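Local coordinates for CD180 antigen (Mus musculus, PDB 3T6Q), which may cooperate with MD-1 and TLR4 in the innate response of B cells to bacterial lipopolysaccharide, leading to NF-kappa-B activation, at residues I545-R550 and L569-E574. Numbering follows the deposited sequence. Where two conformers were deposited one is given.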
loop_
_atom_site.group_PDB
_atom_site.type_symbol
_atom_site.label_atom_id
_atom_site.label_comp_id
_atom_site.label_asym_id
_atom_site.label_seq_id
_atom_site.Cartn_x
_atom_site.Cartn_y
_atom_site.Cartn_z
ATOM N N ILE A 545 -33.159 55.408 4.275
ATOM C CA ILE A 545 -32.376 54.768 5.337
ATOM C C ILE A 545 -31.536 53.647 4.729
ATOM O O ILE A 545 -30.345 53.549 5.010
ATOM C CB ILE A 545 -33.241 54.265 6.511
ATOM C CG1 ILE A 545 -33.926 55.473 7.177
ATOM C CG2 ILE A 545 -32.376 53.459 7.513
ATOM C CD1 ILE A 545 -35.086 55.124 8.079
ATOM N N LEU A 546 -32.165 52.796 3.915
ATOM C CA LEU A 546 -31.460 51.777 3.130
ATOM C C LEU A 546 -30.332 52.327 2.228
ATOM O O LEU A 546 -29.254 51.731 2.167
ATOM C CB LEU A 546 -32.470 50.997 2.293
ATOM C CG LEU A 546 -33.445 50.174 3.156
ATOM C CD1 LEU A 546 -34.282 49.282 2.258
ATOM C CD2 LEU A 546 -32.667 49.314 4.155
ATOM N N SER A 547 -30.595 53.454 1.547
ATOM C CA SER A 547 -29.605 54.081 0.656
ATOM C C SER A 547 -28.326 54.499 1.370
ATOM O O SER A 547 -27.256 54.429 0.780
ATOM C CB SER A 547 -30.220 55.315 -0.027
ATOM O OG SER A 547 -31.096 54.878 -1.044
ATOM N N GLN A 548 -28.464 54.950 2.616
ATOM C CA GLN A 548 -27.341 55.348 3.482
ATOM C C GLN A 548 -26.353 54.229 3.803
ATOM O O GLN A 548 -25.215 54.519 4.162
ATOM C CB GLN A 548 -27.857 55.839 4.827
ATOM C CG GLN A 548 -28.536 57.183 4.797
ATOM C CD GLN A 548 -29.320 57.469 6.054
ATOM O OE1 GLN A 548 -29.081 56.893 7.128
ATOM N NE2 GLN A 548 -30.269 58.378 5.935
ATOM N N GLN A 549 -26.787 52.966 3.721
ATOM C CA GLN A 549 -25.956 51.836 4.165
ATOM C C GLN A 549 -25.076 51.258 3.075
ATOM O O GLN A 549 -25.304 51.511 1.881
ATOM C CB GLN A 549 -26.842 50.703 4.792
ATOM C CG GLN A 549 -27.923 51.204 5.749
ATOM C CD GLN A 549 -27.456 52.272 6.742
ATOM O OE1 GLN A 549 -28.270 53.020 7.287
ATOM N NE2 GLN A 549 -26.163 52.318 7.010
ATOM N N ARG A 550 -24.095 50.442 3.469
ATOM C CA ARG A 550 -23.202 49.835 2.497
ATOM C C ARG A 550 -23.706 48.479 1.972
ATOM O O ARG A 550 -23.588 48.179 0.780
ATOM C CB ARG A 550 -21.776 49.752 3.099
ATOM C CG ARG A 550 -20.883 48.577 2.684
ATOM C CD ARG A 550 -20.164 48.520 1.337
ATOM N NE ARG A 550 -19.740 49.769 0.743
ATOM C CZ ARG A 550 -18.643 49.963 -0.012
ATOM N NH1 ARG A 550 -17.731 49.025 -0.277
ATOM N NH2 ARG A 550 -18.454 51.159 -0.505
ATOM N N LEU A 569 -39.338 48.102 -5.029
ATOM C CA LEU A 569 -38.950 47.321 -6.204
ATOM C C LEU A 569 -38.048 48.098 -7.183
ATOM O O LEU A 569 -37.048 47.566 -7.665
ATOM C CB LEU A 569 -40.183 46.756 -6.929
ATOM C CG LEU A 569 -41.011 45.757 -6.114
ATOM C CD1 LEU A 569 -42.364 45.476 -6.774
ATOM C CD2 LEU A 569 -40.226 44.470 -5.874
ATOM N N GLU A 570 -38.407 49.344 -7.448
ATOM C CA GLU A 570 -37.595 50.259 -8.276
ATOM C C GLU A 570 -36.213 50.535 -7.620
ATOM O O GLU A 570 -35.164 50.446 -8.277
ATOM C CB GLU A 570 -38.365 51.565 -8.502
ATOM C CG GLU A 570 -39.452 51.412 -9.586
ATOM C CD GLU A 570 -40.396 52.615 -9.728
ATOM O OE1 GLU A 570 -40.102 53.706 -9.201
ATOM O OE2 GLU A 570 -41.455 52.466 -10.377
ATOM N N TRP A 571 -36.238 50.826 -6.321
ATOM C CA TRP A 571 -35.030 51.039 -5.524
ATOM C C TRP A 571 -34.128 49.845 -5.617
ATOM O O TRP A 571 -32.899 50.005 -5.775
ATOM C CB TRP A 571 -35.391 51.358 -4.064
ATOM C CG TRP A 571 -34.206 51.555 -3.148
ATOM C CD1 TRP A 571 -33.638 52.755 -2.758
ATOM C CD2 TRP A 571 -33.413 50.515 -2.468
ATOM N NE1 TRP A 571 -32.578 52.542 -1.923
ATOM C CE2 TRP A 571 -32.374 51.222 -1.721
ATOM C CE3 TRP A 571 -33.433 49.133 -2.442
ATOM C CZ2 TRP A 571 -31.426 50.549 -0.949
ATOM C CZ3 TRP A 571 -32.458 48.456 -1.667
ATOM C CH2 TRP A 571 -31.479 49.159 -0.947
ATOM N N TYR A 572 -34.711 48.645 -5.506
ATOM C CA TYR A 572 -33.973 47.381 -5.527
ATOM C C TYR A 572 -33.128 47.250 -6.788
ATOM O O TYR A 572 -31.952 46.852 -6.712
ATOM C CB TYR A 572 -34.932 46.197 -5.403
ATOM C CG TYR A 572 -34.286 44.836 -5.161
ATOM C CD1 TYR A 572 -33.884 44.017 -6.234
ATOM C CD2 TYR A 572 -34.091 44.359 -3.865
ATOM C CE1 TYR A 572 -33.307 42.771 -6.011
ATOM C CE2 TYR A 572 -33.551 43.101 -3.634
ATOM C CZ TYR A 572 -33.143 42.318 -4.706
ATOM O OH TYR A 572 -32.590 41.077 -4.466
ATOM N N LYS A 573 -33.725 47.606 -7.927
ATOM C CA LYS A 573 -33.076 47.547 -9.236
ATOM C C LYS A 573 -31.970 48.581 -9.375
ATOM O O LYS A 573 -30.998 48.348 -10.076
ATOM C CB LYS A 573 -34.095 47.795 -10.356
ATOM C CG LYS A 573 -35.235 46.794 -10.425
ATOM C CD LYS A 573 -36.289 47.206 -11.461
ATOM C CE LYS A 573 -36.163 46.412 -12.754
ATOM N NZ LYS A 573 -36.331 44.950 -12.492
ATOM N N GLU A 574 -32.153 49.727 -8.723
ATOM C CA GLU A 574 -31.186 50.817 -8.726
ATOM C C GLU A 574 -29.988 50.572 -7.789
ATOM O O GLU A 574 -28.962 51.242 -7.910
ATOM C CB GLU A 574 -31.881 52.122 -8.336
ATOM C CG GLU A 574 -32.885 52.636 -9.363
ATOM C CD GLU A 574 -33.788 53.731 -8.814
ATOM O OE1 GLU A 574 -33.744 54.006 -7.591
ATOM O OE2 GLU A 574 -34.558 54.311 -9.606
#
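Trp571 reaches from helix 566-574 to helix 543-547 and meets both Leu546 and Ser547 there. Its CB points toward the other helix, and with CG anti to the backbone N (chi1 178°), the indole extends toward helix 543-547. CD1 passes 3.7 Å from Ser547 OG, and the next atom, NE1, makes the polar contact: its N-H donates to Ser547 OG over 2.9 Å, nearly straight at 168°, with the oxygen lying in the ring plane. On the six-membered ring, CZ2 is met from above the plane by Leu546 CB, which stands 3.4 Å away and slightly outside the rim. CH2 touches that same Leu546 CB at 3.9 Å, while Leu546 CD1 sits over the same face, offset toward the rim. Ile552 of strand 551-553 packs against both Leu546 and Trp571, and Leu579 of strand 579-580 also touches the indole. The contact thus joins the region of the last leucine-rich repeat (LRR 19) to the C-terminal LRRCT cap. Chemically, the buried indole N-H is satisfied by a serine hydroxyl, which itself makes a weak hydrogen bond with Leu543 O; the directional bond at one edge and the leucine packing together should fix the ring's rotation.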